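Local coordinates for protein oxidoreductase (Methanosarcina mazei, PDB 3KA7) that binds flavin-adenine dinucleotide and probably acts as a flavin-dependent oxidoreductase of the amine oxidase family, at residues A[303-307]-A[345-349]; A[164-169]-A[330-334]. All coordinates share one frame. Residue numbers count along the deposited sequence, not the author numbering.

Interaction 1: A[303-307]-A[345-349]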
# COMPACT_ATOMS: atom_id res chain seq x y z
N TYR A 303 -12.21 -13.61 11.46
CA TYR A 303 -13.55 -14.22 11.55
C TYR A 303 -14.68 -13.21 11.44
O TYR A 303 -15.50 -13.06 12.35
CB TYR A 303 -13.67 -15.08 12.82
CG TYR A 303 -12.79 -16.31 12.71
CD1 TYR A 303 -13.31 -17.51 12.27
CD2 TYR A 303 -11.43 -16.24 12.99
CE1 TYR A 303 -12.51 -18.64 12.12
CE2 TYR A 303 -10.60 -17.36 12.85
CZ TYR A 303 -11.15 -18.56 12.41
OH TYR A 303 -10.35 -19.67 12.27
N THR A 304 -14.72 -12.52 10.30
CA THR A 304 -15.69 -11.47 10.03
C THR A 304 -16.32 -11.72 8.67
O THR A 304 -15.90 -12.62 7.93
CB THR A 304 -14.97 -10.14 9.89
OG1 THR A 304 -14.00 -10.25 8.84
CG2 THR A 304 -14.25 -9.77 11.21
N ARG A 305 -17.31 -10.89 8.32
CA ARG A 305 -17.88 -10.90 6.97
C ARG A 305 -16.92 -10.27 5.96
O ARG A 305 -16.74 -10.80 4.87
CB ARG A 305 -19.18 -10.08 6.94
CG ARG A 305 -20.27 -10.57 7.88
CD ARG A 305 -21.23 -9.43 8.21
NE ARG A 305 -22.23 -9.85 9.18
CZ ARG A 305 -22.00 -9.93 10.49
NH1 ARG A 305 -20.81 -9.61 10.99
NH2 ARG A 305 -22.97 -10.33 11.30
N ARG A 306 -16.31 -9.15 6.34
CA ARG A 306 -15.50 -8.36 5.41
C ARG A 306 -14.23 -7.73 6.01
O ARG A 306 -13.19 -7.70 5.36
CB ARG A 306 -16.34 -7.25 4.77
CG ARG A 306 -17.35 -7.76 3.77
CD ARG A 306 -16.61 -8.28 2.56
NE ARG A 306 -17.41 -9.12 1.68
CZ ARG A 306 -18.58 -8.78 1.18
NH1 ARG A 306 -19.09 -7.59 1.48
NH2 ARG A 306 -19.24 -9.61 0.37
N ILE A 307 -14.33 -7.18 7.22
CA ILE A 307 -13.17 -6.47 7.80
C ILE A 307 -11.98 -7.40 8.00
O ILE A 307 -12.12 -8.48 8.59
CB ILE A 307 -13.54 -5.75 9.12
CG1 ILE A 307 -14.49 -4.58 8.80
CG2 ILE A 307 -12.30 -5.20 9.79
CD1 ILE A 307 -15.00 -3.82 10.03
N GLU A 345 -21.54 -3.82 0.71
CA GLU A 345 -20.23 -4.14 1.28
C GLU A 345 -20.00 -3.34 2.57
O GLU A 345 -19.55 -3.88 3.58
CB GLU A 345 -19.11 -3.86 0.27
CG GLU A 345 -19.19 -4.73 -0.99
CD GLU A 345 -18.83 -6.18 -0.72
OE1 GLU A 345 -17.68 -6.45 -0.33
OE2 GLU A 345 -19.70 -7.07 -0.91
N ILE A 346 -20.30 -2.06 2.52
CA ILE A 346 -20.17 -1.19 3.68
C ILE A 346 -21.06 -1.66 4.82
O ILE A 346 -20.64 -1.73 5.99
CB ILE A 346 -20.51 0.27 3.31
CG1 ILE A 346 -19.43 0.83 2.39
CG2 ILE A 346 -20.62 1.13 4.56
CD1 ILE A 346 -19.83 2.12 1.70
N GLU A 347 -22.30 -2.02 4.49
CA GLU A 347 -23.23 -2.52 5.50
C GLU A 347 -22.62 -3.70 6.25
O GLU A 347 -22.75 -3.81 7.46
CB GLU A 347 -24.55 -2.97 4.86
CG GLU A 347 -25.38 -1.87 4.23
CD GLU A 347 -26.52 -2.43 3.35
OE1 GLU A 347 -27.08 -3.49 3.70
OE2 GLU A 347 -26.84 -1.81 2.32
N MSE A 348 -21.96 -4.59 5.52
CA MSE A 348 -21.39 -5.78 6.14
C MSE A 348 -20.25 -5.41 7.07
O MSE A 348 -20.10 -6.01 8.14
CB MSE A 348 -20.92 -6.76 5.07
CG MSE A 348 -22.05 -7.53 4.46
SE MSE A 348 -21.34 -8.59 3.00
CE MSE A 348 -22.17 -7.66 1.51
N GLY A 349 -19.44 -4.43 6.66
CA GLY A 349 -18.34 -3.96 7.50
C GLY A 349 -18.87 -3.37 8.80
O GLY A 349 -18.31 -3.60 9.88
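Residues 345-349 are one turn of helix 342-356, closed by the backbone bond from G349 N to E345 O (3.1 Å). The turn packs on the loop 303-307, which joins strands 298-300 and 307-311. E345 comes first. Its CA-CB bond points sideways, but the carboxylate curls round to form a salt bridge, R306 NH1 to E345 OE2 at 2.5 Å. NH1 is crowded in the model, so its exact place, and this short distance, are less sure. M348 is a selenomethionine and points toward the loop. Its side chain lies over the face of the R306 guanidinium opposite E345, so the arginine end sits between the two. Aliphatic parts of M348 and R305 also meet, with M348 CB 4.1 Å from R305 CD. The R305 guanidinium turns instead to D352 and E355, further along the helix. G349 meets I307 through its backbone: I307 CD1 is 3.3 Å from G349 O. D352 also accepts hydrogen bonds from the backbone N of R306 and I307. The contact thus ties a turn between two antiparallel strands to a helix lying against the mixed beta-sheet of this flavin-containing amine oxidoreductase fold.

Interaction 2: A[164-169]-A[330-334]; sequences SLKSDE and CHQYV
Residues 164-169 form an irregular loop after helix 149-163; 330-334 are extended, on strand 326-334. S164 leaves the helix with positive phi (54/49). The backbones come closest at S164 and Y333, CA to CA 4.9 Å. H331 NE2 donates a hydrogen bond to S164 OG at 2.9 Å. H331 has chi1 t, and the S164 hydroxyl lies at its ring edge. That hydroxyl also bonds A280 O. The side chain of H331 is about 4 Å from the bound FAD at the nearest atoms, so this end of the contact borders the flavin pocket of the amine oxidoreductase fold. Water 1 bridges S164 O and V334 O, 3.0 Å from each. The packing centres on Y333, chi1 t. One ring face is covered by backbone of L165 and K166; S164 O sits at the ring edge, 3.2 Å from Y333 CD1. K166 CG is 3.3 Å from Y333 CE2. E169 OE1 lies 3.0 Å from Y333 OH. Within the loop, K166 N donates to E169 OE1 (3.1 Å) and E169 N to K166 O (2.9 Å).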
# COMPACT_ATOMS: atom_id res chain seq x y z
N SER A 164 -4.86 -6.15 0.08
CA SER A 164 -6.23 -5.99 -0.43
C SER A 164 -6.54 -7.06 -1.50
O SER A 164 -7.04 -6.75 -2.59
CB SER A 164 -6.48 -4.56 -0.94
OG SER A 164 -7.80 -4.13 -0.58
N LEU A 165 -6.23 -8.31 -1.17
CA LEU A 165 -6.49 -9.45 -2.05
C LEU A 165 -6.96 -10.64 -1.22
O LEU A 165 -6.74 -10.67 -0.01
CB LEU A 165 -5.20 -9.87 -2.77
CG LEU A 165 -4.63 -8.87 -3.76
CD1 LEU A 165 -3.24 -9.30 -4.22
CD2 LEU A 165 -5.58 -8.77 -4.92
N LYS A 166 -7.57 -11.63 -1.86
CA LYS A 166 -7.85 -12.89 -1.17
C LYS A 166 -6.65 -13.83 -1.33
O LYS A 166 -5.90 -13.71 -2.28
CB LYS A 166 -9.08 -13.56 -1.76
CG LYS A 166 -10.34 -12.79 -1.48
CD LYS A 166 -10.79 -13.00 -0.06
CE LYS A 166 -11.53 -14.31 0.10
NZ LYS A 166 -12.56 -14.22 1.19
N SER A 167 -6.49 -14.78 -0.41
CA SER A 167 -5.33 -15.67 -0.49
C SER A 167 -5.36 -16.56 -1.73
O SER A 167 -4.33 -17.11 -2.14
CB SER A 167 -5.19 -16.51 0.78
OG SER A 167 -6.30 -17.38 0.93
N ASP A 168 -6.53 -16.72 -2.34
CA ASP A 168 -6.60 -17.51 -3.57
C ASP A 168 -6.27 -16.66 -4.81
O ASP A 168 -6.36 -17.14 -5.93
CB ASP A 168 -7.95 -18.25 -3.71
CG ASP A 168 -9.13 -17.31 -3.97
OD1 ASP A 168 -8.95 -16.08 -3.95
OD2 ASP A 168 -10.25 -17.83 -4.20
N GLU A 169 -5.88 -15.40 -4.58
CA GLU A 169 -5.63 -14.44 -5.65
C GLU A 169 -4.20 -13.92 -5.64
O GLU A 169 -3.89 -12.97 -6.36
CB GLU A 169 -6.52 -13.20 -5.52
CG GLU A 169 -8.00 -13.44 -5.36
CD GLU A 169 -8.77 -12.15 -5.50
OE1 GLU A 169 -8.49 -11.19 -4.74
OE2 GLU A 169 -9.66 -12.09 -6.39
N CYS A 330 -10.20 0.78 10.00
CA CYS A 330 -10.48 -0.59 9.61
C CYS A 330 -10.37 -0.74 8.10
O CYS A 330 -10.75 0.17 7.37
CB CYS A 330 -11.90 -0.96 10.00
SG CYS A 330 -12.31 -0.55 11.73
N HIS A 331 -9.87 -1.88 7.64
CA HIS A 331 -9.82 -2.16 6.20
C HIS A 331 -10.59 -3.41 5.83
O HIS A 331 -10.52 -4.43 6.52
CB HIS A 331 -8.39 -2.36 5.70
CG HIS A 331 -8.29 -2.43 4.21
ND1 HIS A 331 -8.53 -1.34 3.40
CD2 HIS A 331 -8.03 -3.47 3.38
CE1 HIS A 331 -8.41 -1.70 2.13
NE2 HIS A 331 -8.10 -2.99 2.09
N GLN A 332 -11.32 -3.33 4.72
CA GLN A 332 -11.91 -4.52 4.15
C GLN A 332 -11.62 -4.60 2.64
O GLN A 332 -11.83 -3.63 1.90
CB GLN A 332 -13.41 -4.60 4.44
CG GLN A 332 -14.23 -3.47 3.83
CD GLN A 332 -15.65 -3.40 4.38
OE1 GLN A 332 -16.60 -3.88 3.74
NE2 GLN A 332 -15.81 -2.80 5.55
N TYR A 333 -11.09 -5.74 2.22
CA TYR A 333 -10.94 -6.09 0.83
C TYR A 333 -12.30 -6.01 0.12
O TYR A 333 -13.30 -6.42 0.68
CB TYR A 333 -10.41 -7.53 0.75
CG TYR A 333 -10.66 -8.26 -0.56
CD1 TYR A 333 -9.90 -7.99 -1.68
CD2 TYR A 333 -11.65 -9.24 -0.66
CE1 TYR A 333 -10.12 -8.66 -2.88
CE2 TYR A 333 -11.87 -9.92 -1.85
CZ TYR A 333 -11.10 -9.62 -2.95
OH TYR A 333 -11.29 -10.28 -4.15
N VAL A 334 -12.32 -5.47 -1.10
CA VAL A 334 -13.50 -5.53 -1.97
C VAL A 334 -13.12 -6.22 -3.27
O VAL A 334 -12.19 -5.80 -3.96
CB VAL A 334 -14.07 -4.11 -2.28
CG1 VAL A 334 -15.25 -4.17 -3.24
CG2 VAL A 334 -14.50 -3.43 -1.00
O HOH W 1 -9.24 -6.11 -4.48

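In the fold
Both interactions meet at strand 326-334. Interaction 2 uses the strand itself. Interaction 1 uses helix 342-356, the next regular element in the chain, and the turn leading into the neighbouring strand 307-311. Their centres are 11 Å apart, and Q332 packs on R306 and G349 while H331 and Y333 face the 164-169 loop. Alternate strand residues thus serve the two contacts. Each is partly buried, but interaction 1 lies farther out, its centre about 20 Å from the chain centre against 12 Å for that of interaction 2. Its chemistry is charged, with an arginine salt bridge. Interaction 2 relies on a histidine-serine hydrogen bond, a water and an aromatic ring, and it alone comes next to FAD.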